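Local structure of EF0056 (Enterococcus faecalis, 6ORI) at residues T131-Q135 with T247-N251; N17-E21 with I70-L74; Y81-V87 with G140-K146; L34-P38 with K212-V216. The protein is of unknown molecular function but forms part of the N-terminal, immunoglobulin-like region of an enterococcal surface protein that is probably linked to biofilm formation. All coordinates share one frame; numbering follows the deposited sequence.

In the fold
The four contacts divide between the inside of the N-terminal sheet region and its junction with the later strands. Interactions 1 and 4, with centres about 13 Å apart, both join the N-terminal region to neighbouring strands 211-221 and 239-248 or the loop after the latter; a Lys212-Glu249 salt bridge connects them directly. Interactions 2 and 3 lie within the N-terminal region, centres about 17 Å apart, and meet where Leu74 packs on Val82, Ile85 and Ile142. Phe36 of interaction 4 reaches both, touching Leu72 and Ile142. The calcium ion, bound by Ser162, Gly372, Asp374, Leu400 and Asp402, lies about 11 Å from the Asn17 side chain of interaction 2.

Interaction 1: T131-Q135 with T247-N251; sequences TTDTQ and TKEKN
Thr134 and Asp133 meet residues 247-250 in a small, partly buried, mostly polar contact, where the loop before strand 135-144 faces the end of strand 239-248 and the turn after it, linking a loop of the N-terminal region to the end of the five-stranded sheet. The direct hydrogen bond runs from Thr134 OG1 to Lys248 O (2.9 Å), with the donor tilted 19° from the carbonyl plane. Thr134 sets OG1 anti to its carbonyl carbon (chi1 -55°), which leaves CG2 anti to the backbone N and against the methyl of Thr247, CG2 to CG2 3.5 Å; the two side chains cross at about a right angle. The hydroxyl of Thr247 is held by Asp33. Two waters extend the contact. One accepts from Thr134 N (2.9 Å) and lies 2.9 Å from Lys250 O. The other donates to Thr134 O (2.8 Å) and to Glu249 O (2.7 Å). Asp133 lies over the backbone at Lys250, but its OD2 stays 5.1 Å from Lys250 NZ, so no salt bridge forms. The contact thus rests on backbone carbonyls, the Thr134 N-H and hydroxyl, bridging water and one methyl pair, and any pull between the two opposite charges is probably weak.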
loop_
_atom_site.group_PDB
_atom_site.type_symbol
_atom_site.label_atom_id
_atom_site.label_comp_id
_atom_site.label_asym_id
_atom_site.label_seq_id
_atom_site.Cartn_x
_atom_site.Cartn_y
_atom_site.Cartn_z
ATOM N N THR A 131 -8.729 3.824 19.920
ATOM C CA THR A 131 -8.860 4.650 18.720
ATOM C C THR A 131 -7.695 5.613 18.561
ATOM O O THR A 131 -7.832 6.675 17.938
ATOM C CB THR A 131 -10.141 5.474 18.780
ATOM O OG1 THR A 131 -10.074 6.378 19.894
ATOM C CG2 THR A 131 -11.325 4.576 18.922
ATOM N N THR A 132 -6.535 5.241 19.079
ATOM C CA THR A 132 -5.400 6.148 19.080
ATOM C C THR A 132 -4.302 5.593 18.172
ATOM O O THR A 132 -4.489 5.506 16.950
ATOM C CB THR A 132 -4.936 6.450 20.503
ATOM O OG1 THR A 132 -4.527 5.258 21.159
ATOM C CG2 THR A 132 -6.079 7.083 21.300
ATOM N N ASP A 133 -3.174 5.207 18.738
ATOM C CA ASP A 133 -2.012 4.824 17.947
ATOM C C ASP A 133 -2.271 3.562 17.145
ATOM O O ASP A 133 -2.952 2.654 17.621
ATOM C CB ASP A 133 -0.806 4.567 18.859
ATOM C CG ASP A 133 -0.420 5.778 19.660
ATOM O OD1 ASP A 133 -0.722 6.902 19.202
ATOM O OD2 ASP A 133 0.209 5.579 20.721
ATOM N N THR A 134 -1.677 3.466 15.970
ATOM C CA THR A 134 -1.777 2.270 15.161
ATOM C C THR A 134 -1.567 1.006 15.980
ATOM O O THR A 134 -0.616 0.927 16.752
ATOM C CB THR A 134 -0.736 2.318 14.050
ATOM O OG1 THR A 134 -0.904 3.523 13.298
ATOM C CG2 THR A 134 -0.860 1.110 13.124
ATOM N N GLN A 135 -2.443 0.023 15.764
ATOM C CA GLN A 135 -2.360 -1.278 16.418
ATOM C C GLN A 135 -1.579 -2.264 15.575
ATOM O O GLN A 135 -1.641 -2.239 14.361
ATOM C CB GLN A 135 -3.769 -1.821 16.704
ATOM C CG GLN A 135 -4.644 -0.883 17.521
ATOM C CD GLN A 135 -5.854 -1.573 18.056
ATOM O OE1 GLN A 135 -5.774 -2.707 18.500
ATOM N NE2 GLN A 135 -6.976 -0.893 18.024
ATOM N N THR A 247 1.856 5.051 7.791
ATOM C CA THR A 247 1.257 4.576 9.033
ATOM C C THR A 247 2.160 5.048 10.163
ATOM O O THR A 247 3.354 4.705 10.181
ATOM C CB THR A 247 1.231 3.048 8.985
ATOM O OG1 THR A 247 0.439 2.613 7.862
ATOM C CG2 THR A 247 0.734 2.439 10.289
ATOM N N LYS A 248 1.615 5.807 11.096
ATOM C CA LYS A 248 2.414 6.316 12.192
ATOM C C LYS A 248 2.613 5.311 13.316
ATOM O O LYS A 248 1.841 4.374 13.483
ATOM C CB LYS A 248 1.757 7.559 12.774
ATOM C CG LYS A 248 1.679 8.730 11.812
ATOM C CD LYS A 248 1.055 9.961 12.511
ATOM C CE LYS A 248 0.906 11.130 11.579
ATOM N NZ LYS A 248 0.439 12.336 12.335
ATOM N N GLU A 249 3.655 5.536 14.094
ATOM C CA GLU A 249 3.891 4.797 15.321
ATOM C C GLU A 249 3.072 5.403 16.465
ATOM O O GLU A 249 2.408 4.681 17.220
ATOM C CB GLU A 249 5.392 4.838 15.638
ATOM C CG GLU A 249 5.806 4.046 16.868
ATOM C CD GLU A 249 5.695 2.554 16.670
ATOM O OE1 GLU A 249 5.612 2.097 15.501
ATOM O OE2 GLU A 249 5.691 1.836 17.692
ATOM N N LYS A 250 3.120 6.725 16.593
ATOM C CA LYS A 250 2.382 7.466 17.625
ATOM C C LYS A 250 1.607 8.617 16.938
ATOM O O LYS A 250 0.821 8.350 16.041
ATOM C CB LYS A 250 3.334 7.977 18.707
ATOM C CG LYS A 250 4.048 6.874 19.476
ATOM C CD LYS A 250 3.142 6.235 20.495
ATOM C CE LYS A 250 3.824 6.113 21.858
ATOM N NZ LYS A 250 5.205 5.556 21.778
ATOM N N ASN A 251 1.850 9.875 17.322
ATOM C CA ASN A 251 1.061 11.005 16.848
ATOM C C ASN A 251 1.965 12.131 16.309
ATOM O O ASN A 251 1.816 13.298 16.679
ATOM C CB ASN A 251 0.139 11.537 17.961
ATOM C CG ASN A 251 0.899 12.094 19.130
ATOM O OD1 ASN A 251 1.991 11.649 19.447
ATOM N ND2 ASN A 251 0.337 13.117 19.754
HETATM O O HOH W 1 -0.556 6.008 15.041
HETATM O O HOH W 2 1.900 2.079 17.240
#

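Interaction 2: N17-E21 with I70-L74; sequences NTFQE and IRLQL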
loop_
_atom_site.group_PDB
_atom_site.type_symbol
_atom_site.label_atom_id
_atom_site.label_comp_id
_atom_site.label_asym_id
_atom_site.label_seq_id
_atom_site.Cartn_x
_atom_site.Cartn_y
_atom_site.Cartn_z
ATOM N N ASN A 17 -5.113 -5.100 -10.762
ATOM C CA ASN A 17 -5.238 -6.524 -10.491
ATOM C C ASN A 17 -6.509 -7.033 -11.142
ATOM O O ASN A 17 -7.580 -6.463 -10.953
ATOM C CB ASN A 17 -5.259 -6.745 -8.978
ATOM C CG ASN A 17 -5.323 -8.201 -8.603
ATOM O OD1 ASN A 17 -4.581 -9.024 -9.137
ATOM N ND2 ASN A 17 -6.209 -8.530 -7.673
ATOM N N THR A 18 -6.386 -8.131 -11.882
ATOM C CA THR A 18 -7.465 -8.572 -12.758
ATOM C C THR A 18 -8.506 -9.450 -12.063
ATOM O O THR A 18 -9.689 -9.393 -12.407
ATOM C CB THR A 18 -6.907 -9.316 -13.979
ATOM O OG1 THR A 18 -6.011 -10.349 -13.549
ATOM C CG2 THR A 18 -6.160 -8.346 -14.892
ATOM N N PHE A 19 -8.068 -10.250 -11.091
ATOM C CA PHE A 19 -8.957 -11.190 -10.405
ATOM C C PHE A 19 -8.965 -10.956 -8.901
ATOM O O PHE A 19 -7.953 -11.125 -8.216
ATOM C CB PHE A 19 -8.585 -12.637 -10.742
ATOM C CG PHE A 19 -8.744 -12.975 -12.201
ATOM C CD1 PHE A 19 -9.998 -12.972 -12.793
ATOM C CD2 PHE A 19 -7.643 -13.293 -12.980
ATOM C CE1 PHE A 19 -10.150 -13.276 -14.136
ATOM C CE2 PHE A 19 -7.789 -13.598 -14.323
ATOM C CZ PHE A 19 -9.044 -13.589 -14.900
ATOM N N GLN A 20 -10.129 -10.555 -8.405
ATOM C CA GLN A 20 -10.303 -10.186 -7.009
ATOM C C GLN A 20 -11.776 -9.905 -6.763
ATOM O O GLN A 20 -12.576 -9.814 -7.697
ATOM C CB GLN A 20 -9.487 -8.939 -6.672
ATOM C CG GLN A 20 -9.957 -7.661 -7.384
ATOM C CD GLN A 20 -9.189 -6.449 -6.936
ATOM O OE1 GLN A 20 -7.987 -6.525 -6.717
ATOM N NE2 GLN A 20 -9.881 -5.324 -6.780
ATOM N N GLU A 21 -12.130 -9.759 -5.495
ATOM C CA GLU A 21 -13.491 -9.399 -5.124
ATOM C C GLU A 21 -13.764 -7.922 -5.398
ATOM O O GLU A 21 -13.057 -7.051 -4.890
ATOM C CB GLU A 21 -13.723 -9.691 -3.635
ATOM C CG GLU A 21 -13.644 -11.175 -3.277
ATOM C CD GLU A 21 -14.169 -11.518 -1.872
ATOM O OE1 GLU A 21 -13.810 -10.858 -0.860
ATOM O OE2 GLU A 21 -14.953 -12.488 -1.777
ATOM N N ILE A 70 -11.482 -8.910 8.176
ATOM C CA ILE A 70 -10.293 -8.654 7.392
ATOM C C ILE A 70 -10.135 -9.796 6.413
ATOM O O ILE A 70 -10.259 -10.976 6.801
ATOM C CB ILE A 70 -9.052 -8.595 8.300
ATOM C CG1 ILE A 70 -9.127 -7.397 9.264
ATOM C CG2 ILE A 70 -7.752 -8.524 7.462
ATOM C CD1 ILE A 70 -8.072 -7.428 10.349
ATOM N N ARG A 71 -9.918 -9.464 5.153
ATOM C CA ARG A 71 -9.632 -10.442 4.136
ATOM C C ARG A 71 -8.248 -10.219 3.578
ATOM O O ARG A 71 -7.809 -9.078 3.388
ATOM C CB ARG A 71 -10.691 -10.436 3.043
ATOM C CG ARG A 71 -11.988 -11.046 3.598
ATOM C CD ARG A 71 -13.032 -11.321 2.581
ATOM N NE ARG A 71 -14.225 -11.844 3.233
ATOM C CZ ARG A 71 -15.360 -12.077 2.602
ATOM N NH1 ARG A 71 -15.484 -11.817 1.309
ATOM N NH2 ARG A 71 -16.386 -12.542 3.284
ATOM N N LEU A 72 -7.530 -11.319 3.362
ATOM C CA LEU A 72 -6.168 -11.298 2.839
ATOM C C LEU A 72 -6.163 -12.182 1.598
ATOM O O LEU A 72 -6.402 -13.394 1.678
ATOM C CB LEU A 72 -5.192 -11.828 3.866
ATOM C CG LEU A 72 -3.753 -11.956 3.395
ATOM C CD1 LEU A 72 -3.120 -10.605 3.096
ATOM C CD2 LEU A 72 -2.950 -12.717 4.440
ATOM N N GLN A 73 -5.944 -11.565 0.439
ATOM C CA GLN A 73 -5.772 -12.280 -0.820
ATOM C C GLN A 73 -4.276 -12.413 -1.094
ATOM O O GLN A 73 -3.520 -11.433 -0.949
ATOM C CB GLN A 73 -6.455 -11.573 -2.000
ATOM C CG GLN A 73 -6.276 -12.314 -3.335
ATOM C CD GLN A 73 -7.143 -11.764 -4.467
ATOM O OE1 GLN A 73 -8.278 -11.337 -4.254
ATOM N NE2 GLN A 73 -6.616 -11.806 -5.684
ATOM N N LEU A 74 -3.848 -13.619 -1.472
ATOM C CA LEU A 74 -2.462 -13.862 -1.858
ATOM C C LEU A 74 -2.410 -14.325 -3.300
ATOM O O LEU A 74 -3.277 -15.037 -3.770
ATOM C CB LEU A 74 -1.816 -14.927 -0.978
ATOM C CG LEU A 74 -1.746 -14.604 0.493
ATOM C CD1 LEU A 74 -1.133 -15.792 1.201
ATOM C CD2 LEU A 74 -0.962 -13.345 0.776
HETATM O O HOH W 3 -10.116 -9.768 -3.370
#
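Phe19 and Glu21, in the N-terminal loop before strand 31-38, are fastened by Gln73 and Arg71 to strand 68-74, which runs between strands 113-117 and 166-173 of the large, curled antiparallel sheet of this region, described as immunoglobulin-like. Strand alternation sets the pattern: Arg71 and Gln73 point toward the loop, while Leu72 between them reaches Phe36 of strand 31-38. Gln73 extends fully, CG anti to the backbone N (chi1 180°), and in the conformer described here, one of two deposited, NE2 donates to Phe19 O at 2.9 Å. That bond lies in both the amide and the carbonyl plane. The same carbonyl takes a weak bond from Asn17 ND2, whose stronger bond goes to Gln20 OE1 (2.8 Å, N-H...O 173°), bracing the loop from within. Farther along, the extended Arg71 crosses Glu21 at about a right angle. In a salt bridge, its NH1 donates to the syn lone pair of Glu21 OE1 at 2.9 Å, in the guanidinium plane although the two flat groups are 39° apart. Tyr170 OH also binds that oxygen, and Glu69 and Asp178 engage the remaining guanidinium nitrogens. Between the two grips, a water accepts from Glu21 N (2.9 Å) and donates to Gln73 OE1 (2.6 Å).

Interaction 3: Y81-V87 with G140-K146; sequences YVEKIQV and GVITFEK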
loop_
_atom_site.group_PDB
_atom_site.type_symbol
_atom_site.label_atom_id
_atom_site.label_comp_id
_atom_site.label_asym_id
_atom_site.label_seq_id
_atom_site.Cartn_x
_atom_site.Cartn_y
_atom_site.Cartn_z
ATOM N N TYR A 81 0.129 -23.317 -2.530
ATOM C CA TYR A 81 0.997 -24.058 -1.611
ATOM C C TYR A 81 0.881 -23.633 -0.158
ATOM O O TYR A 81 1.624 -24.102 0.692
ATOM C CB TYR A 81 2.473 -23.968 -2.049
ATOM C CG TYR A 81 2.743 -24.728 -3.338
ATOM C CD1 TYR A 81 2.460 -26.085 -3.424
ATOM C CD2 TYR A 81 3.260 -24.093 -4.449
ATOM C CE1 TYR A 81 2.699 -26.796 -4.590
ATOM C CE2 TYR A 81 3.502 -24.807 -5.634
ATOM C CZ TYR A 81 3.221 -26.149 -5.683
ATOM O OH TYR A 81 3.455 -26.847 -6.851
ATOM N N VAL A 82 -0.043 -22.743 0.167
ATOM C CA VAL A 82 -0.223 -22.329 1.560
ATOM C C VAL A 82 -0.935 -23.430 2.340
ATOM O O VAL A 82 -1.957 -23.946 1.892
ATOM C CB VAL A 82 -1.029 -21.032 1.682
ATOM C CG1 VAL A 82 -1.373 -20.721 3.134
ATOM C CG2 VAL A 82 -0.259 -19.861 1.079
ATOM N N GLU A 83 -0.376 -23.806 3.490
ATOM C CA GLU A 83 -1.035 -24.745 4.388
ATOM C C GLU A 83 -1.774 -24.058 5.514
ATOM O O GLU A 83 -2.875 -24.473 5.869
ATOM C CB GLU A 83 -0.030 -25.735 4.977
ATOM C CG GLU A 83 -0.732 -26.727 5.914
ATOM C CD GLU A 83 0.081 -27.948 6.255
ATOM O OE1 GLU A 83 0.986 -28.329 5.485
ATOM O OE2 GLU A 83 -0.205 -28.539 7.323
ATOM N N LYS A 84 -1.182 -23.031 6.100
ATOM C CA LYS A 84 -1.731 -22.397 7.280
ATOM C C LYS A 84 -1.252 -20.951 7.358
ATOM O O LYS A 84 -0.134 -20.660 6.945
ATOM C CB LYS A 84 -1.235 -23.221 8.497
ATOM C CG LYS A 84 -1.363 -22.633 9.884
ATOM C CD LYS A 84 -0.735 -23.592 10.949
ATOM C CE LYS A 84 0.747 -23.985 10.680
ATOM N NZ LYS A 84 1.400 -24.846 11.768
ATOM N N ILE A 85 -2.100 -20.062 7.875
ATOM C CA ILE A 85 -1.708 -18.679 8.170
ATOM C C ILE A 85 -2.228 -18.364 9.563
ATOM O O ILE A 85 -3.417 -18.575 9.849
ATOM C CB ILE A 85 -2.299 -17.685 7.166
ATOM C CG1 ILE A 85 -1.959 -18.088 5.729
ATOM C CG2 ILE A 85 -1.811 -16.292 7.507
ATOM C CD1 ILE A 85 -2.480 -17.125 4.690
ATOM N N GLN A 86 -1.348 -17.870 10.434
ATOM C CA GLN A 86 -1.723 -17.482 11.789
ATOM C C GLN A 86 -1.067 -16.160 12.146
ATOM O O GLN A 86 -0.099 -15.739 11.503
ATOM C CB GLN A 86 -1.290 -18.523 12.829
ATOM C CG GLN A 86 -1.934 -19.885 12.683
ATOM C CD GLN A 86 -1.531 -20.800 13.811
ATOM O OE1 GLN A 86 -0.669 -20.451 14.611
ATOM N NE2 GLN A 86 -2.181 -21.953 13.915
ATOM N N VAL A 87 -1.608 -15.491 13.163
ATOM C CA VAL A 87 -1.070 -14.220 13.646
ATOM C C VAL A 87 -1.556 -14.022 15.068
ATOM O O VAL A 87 -2.610 -14.532 15.424
ATOM C CB VAL A 87 -1.508 -13.047 12.733
ATOM C CG1 VAL A 87 -3.002 -12.779 12.841
ATOM C CG2 VAL A 87 -0.741 -11.789 13.056
ATOM N N GLY A 140 2.903 -12.853 12.714
ATOM C CA GLY A 140 2.219 -13.520 11.622
ATOM C C GLY A 140 3.150 -14.468 10.914
ATOM O O GLY A 140 4.312 -14.162 10.708
ATOM N N VAL A 141 2.626 -15.617 10.524
ATOM C CA VAL A 141 3.391 -16.613 9.783
ATOM C C VAL A 141 2.489 -17.236 8.733
ATOM O O VAL A 141 1.414 -17.750 9.051
ATOM C CB VAL A 141 3.967 -17.746 10.693
ATOM C CG1 VAL A 141 4.752 -18.729 9.850
ATOM C CG2 VAL A 141 4.857 -17.192 11.776
ATOM N N ILE A 142 2.914 -17.150 7.477
ATOM C CA ILE A 142 2.358 -17.968 6.404
ATOM C C ILE A 142 3.229 -19.200 6.281
ATOM O O ILE A 142 4.424 -19.098 6.044
ATOM C CB ILE A 142 2.354 -17.242 5.055
ATOM C CG1 ILE A 142 1.596 -15.895 5.119
ATOM C CG2 ILE A 142 1.726 -18.152 3.976
ATOM C CD1 ILE A 142 1.825 -15.006 3.891
ATOM N N THR A 143 2.632 -20.366 6.440
ATOM C CA THR A 143 3.351 -21.638 6.365
ATOM C C THR A 143 2.973 -22.358 5.079
ATOM O O THR A 143 1.798 -22.575 4.817
ATOM C CB THR A 143 2.993 -22.521 7.575
ATOM O OG1 THR A 143 3.393 -21.877 8.779
ATOM C CG2 THR A 143 3.694 -23.869 7.504
ATOM N N PHE A 144 3.984 -22.799 4.333
ATOM C CA PHE A 144 3.801 -23.433 3.025
ATOM C C PHE A 144 4.033 -24.936 3.067
ATOM O O PHE A 144 4.721 -25.437 3.945
ATOM C CB PHE A 144 4.748 -22.786 1.984
ATOM C CG PHE A 144 4.418 -21.342 1.636
ATOM C CD1 PHE A 144 4.929 -20.312 2.387
ATOM C CD2 PHE A 144 3.590 -21.036 0.579
ATOM C CE1 PHE A 144 4.613 -18.981 2.069
ATOM C CE2 PHE A 144 3.296 -19.729 0.252
ATOM C CZ PHE A 144 3.795 -18.697 1.024
ATOM N N GLU A 145 3.470 -25.639 2.084
ATOM C CA GLU A 145 3.630 -27.091 1.942
ATOM C C GLU A 145 5.031 -27.508 1.558
ATOM O O GLU A 145 5.435 -28.650 1.804
ATOM C CB GLU A 145 2.705 -27.602 0.841
ATOM C CG GLU A 145 1.239 -27.451 1.144
ATOM C CD GLU A 145 0.366 -27.827 -0.041
ATOM O OE1 GLU A 145 0.836 -27.722 -1.202
ATOM O OE2 GLU A 145 -0.795 -28.223 0.185
ATOM N N LYS A 146 5.740 -26.593 0.910
ATOM C CA LYS A 146 7.093 -26.828 0.401
ATOM C C LYS A 146 7.930 -25.628 0.757
ATOM O O LYS A 146 7.411 -24.543 1.031
ATOM C CB LYS A 146 7.103 -26.905 -1.139
ATOM C CG LYS A 146 6.293 -27.995 -1.760
ATOM C CD LYS A 146 6.294 -27.809 -3.291
ATOM C CE LYS A 146 5.417 -28.830 -3.996
ATOM N NZ LYS A 146 5.961 -30.208 -3.869
HETATM O O HOH W 4 -2.324 -25.998 0.218
HETATM O O HOH W 5 -0.450 -29.510 3.265
HETATM O O HOH W 6 1.422 -20.432 9.999
#
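Strands 82-87 and 140-144 run antiparallel, their axes 4.6 Å apart at closest and their directions at 160°, with a classic beta bulge where Glu83 and Lys84 both face Thr143. The bulge shows in the bonding: Thr143 O accepts from Glu83 N at 2.8 Å and from Lys84 N at 3.3 Å. Regular pairing follows, with Thr143 N to Lys84 O and a reciprocal pair of bonds between Gln86 and Val141. On the face carrying Ile85 and Ile142, the two side chains lie side by side, and Ile142 CG2 also touches Val82 CG2 (3.9 Å). Val82 CG2 in turn meets the Phe144 ring at CE2 (3.7 Å). The other face is more polar: Lys84 runs alongside Thr143, and a water joins Val141 O and Thr143 OG1. Beyond the strand end, Glu145 N binds Tyr81 O (2.8 Å). Lys146, extended as far as CE, lays CD over one face of the Tyr81 ring toward its rim, 4.2 Å from the centroid and 22° off the normal, a CH-pi contact. Ile151 of helix 148-155 touches Tyr81, Phe144 and Lys146, while strand 98-104 pairs with 82-87 and strand 50-59 with 135-144, making this pair interior to the sheet.

Interaction 4: L34-P38 with K212-V216; sequences LQFNP and KHGSV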
loop_
_atom_site.group_PDB
_atom_site.type_symbol
_atom_site.label_atom_id
_atom_site.label_comp_id
_atom_site.label_asym_id
_atom_site.label_seq_id
_atom_site.Cartn_x
_atom_site.Cartn_y
_atom_site.Cartn_z
ATOM N N LEU A 34 -5.314 -0.159 7.374
ATOM C CA LEU A 34 -5.157 -1.607 7.419
ATOM C C LEU A 34 -4.004 -1.932 6.499
ATOM O O LEU A 34 -4.017 -1.566 5.326
ATOM C CB LEU A 34 -6.448 -2.279 6.962
ATOM C CG LEU A 34 -6.493 -3.798 7.026
ATOM C CD1 LEU A 34 -6.347 -4.293 8.453
ATOM C CD2 LEU A 34 -7.788 -4.300 6.401
ATOM N N GLN A 35 -2.961 -2.563 7.033
ATOM C CA GLN A 35 -1.766 -2.867 6.260
ATOM C C GLN A 35 -1.277 -4.268 6.546
ATOM O O GLN A 35 -1.402 -4.759 7.668
ATOM C CB GLN A 35 -0.637 -1.912 6.610
ATOM C CG GLN A 35 -0.931 -0.454 6.423
ATOM C CD GLN A 35 -1.014 -0.048 4.990
ATOM O OE1 GLN A 35 -0.452 -0.685 4.099
ATOM N NE2 GLN A 35 -1.736 1.010 4.747
ATOM N N PHE A 36 -0.708 -4.895 5.514
ATOM C CA PHE A 36 -0.047 -6.195 5.584
ATOM C C PHE A 36 1.418 -5.979 5.304
ATOM O O PHE A 36 1.781 -5.464 4.248
ATOM C CB PHE A 36 -0.660 -7.134 4.543
ATOM C CG PHE A 36 -0.033 -8.496 4.456
ATOM C CD1 PHE A 36 -0.270 -9.470 5.418
ATOM C CD2 PHE A 36 0.777 -8.810 3.397
ATOM C CE1 PHE A 36 0.306 -10.721 5.304
ATOM C CE2 PHE A 36 1.337 -10.071 3.296
ATOM C CZ PHE A 36 1.102 -11.002 4.246
ATOM N N ASN A 37 2.263 -6.353 6.266
ATOM C CA ASN A 37 3.689 -6.065 6.170
ATOM C C ASN A 37 4.509 -7.351 6.308
ATOM O O ASN A 37 4.905 -7.730 7.406
ATOM C CB ASN A 37 4.127 -5.064 7.231
ATOM C CG ASN A 37 5.601 -4.703 7.094
ATOM O OD1 ASN A 37 6.189 -4.878 6.037
ATOM N ND2 ASN A 37 6.190 -4.240 8.172
ATOM N N PRO A 38 4.774 -8.011 5.176
ATOM C CA PRO A 38 5.579 -9.236 5.169
ATOM C C PRO A 38 7.069 -8.942 5.069
ATOM O O PRO A 38 7.476 -7.929 4.449
ATOM C CB PRO A 38 5.105 -9.935 3.884
ATOM C CG PRO A 38 4.825 -8.802 2.942
ATOM C CD PRO A 38 4.301 -7.665 3.819
ATOM N N LYS A 212 5.660 3.701 11.306
ATOM C CA LYS A 212 5.627 2.264 11.389
ATOM C C LYS A 212 5.724 1.580 10.034
ATOM O O LYS A 212 6.299 0.509 9.917
ATOM C CB LYS A 212 4.349 1.853 12.112
ATOM C CG LYS A 212 4.348 0.391 12.521
ATOM C CD LYS A 212 3.026 -0.086 13.064
ATOM C CE LYS A 212 2.660 0.584 14.357
ATOM N NZ LYS A 212 3.611 0.348 15.481
ATOM N N HIS A 213 5.167 2.197 8.995
ATOM C CA HIS A 213 5.070 1.555 7.701
ATOM C C HIS A 213 4.775 2.581 6.616
ATOM O O HIS A 213 4.158 3.610 6.862
ATOM C CB HIS A 213 3.944 0.509 7.758
ATOM C CG HIS A 213 3.862 -0.400 6.573
ATOM N ND1 HIS A 213 4.816 -1.354 6.287
ATOM C CD2 HIS A 213 2.920 -0.514 5.612
ATOM C CE1 HIS A 213 4.459 -2.013 5.199
ATOM N NE2 HIS A 213 3.307 -1.533 4.780
ATOM N N GLY A 214 5.248 2.287 5.412
ATOM C CA GLY A 214 4.924 3.029 4.221
ATOM C C GLY A 214 4.444 2.058 3.160
ATOM O O GLY A 214 4.931 0.931 3.059
ATOM N N SER A 215 3.485 2.506 2.367
ATOM C CA SER A 215 2.950 1.708 1.293
ATOM C C SER A 215 2.654 2.604 0.117
ATOM O O SER A 215 2.483 3.807 0.263
ATOM C CB SER A 215 1.693 0.960 1.740
ATOM O OG SER A 215 0.728 1.852 2.270
ATOM N N VAL A 216 2.624 2.007 -1.066
ATOM C CA VAL A 216 2.189 2.692 -2.274
ATOM C C VAL A 216 1.128 1.856 -2.981
ATOM O O VAL A 216 1.413 0.729 -3.402
ATOM C CB VAL A 216 3.380 2.952 -3.203
ATOM C CG1 VAL A 216 2.910 3.490 -4.540
ATOM C CG2 VAL A 216 4.329 3.948 -2.577
HETATM O O HOH W 7 2.570 -3.338 2.772
#
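Side-chain packing between Asn37, Gln35 and His213 makes up most of this contact. Asn37 and His213 slide past each other in opposite directions: Asn37 CG lies 3.5 Å from His213 CE1, and the amide and ring planes are 49° apart. The imidazole is brought there by His213 CG standing anti to the backbone N (chi1 -170°). Gln35 approaches another part of the ring, with OE1 at its edge, 3.7 Å from His213 CD2. Neither amide makes a hydrogen bond to the ring; their nitrogens are bound by Asp33 OD1 (Gln35) and Tyr56 OH (Asn37).

The backbones themselves stay apart. Strands 34-38 and 212-216 cross nearly at right angles, 98°, with axes 8.8 Å apart; the two strands, from different antiparallel sheets, meet through side chains and one water rather than by backbone pairing, in a protein described as immunoglobulin-like. Strand 211-221 is the outermost strand of its sheet within the chain. Alternation along 34-38 directs Gln35 and Asn37 to this junction, and turns Phe36 away, toward Phe53 and Tyr167.

Hydrogen bonding is sparse. Ser215 OG may donate weakly to Gln35 OE1 (3.3 Å), although that proton has another acceptor within reach, and Ser186 OG also bonds the oxygen weakly. Water supplies the firmer link: one molecule, in the imidazole plane at the ring edge, donates to Phe36 O at 2.7 Å and is hydrogen-bonded to His213 NE2 at 2.8 Å.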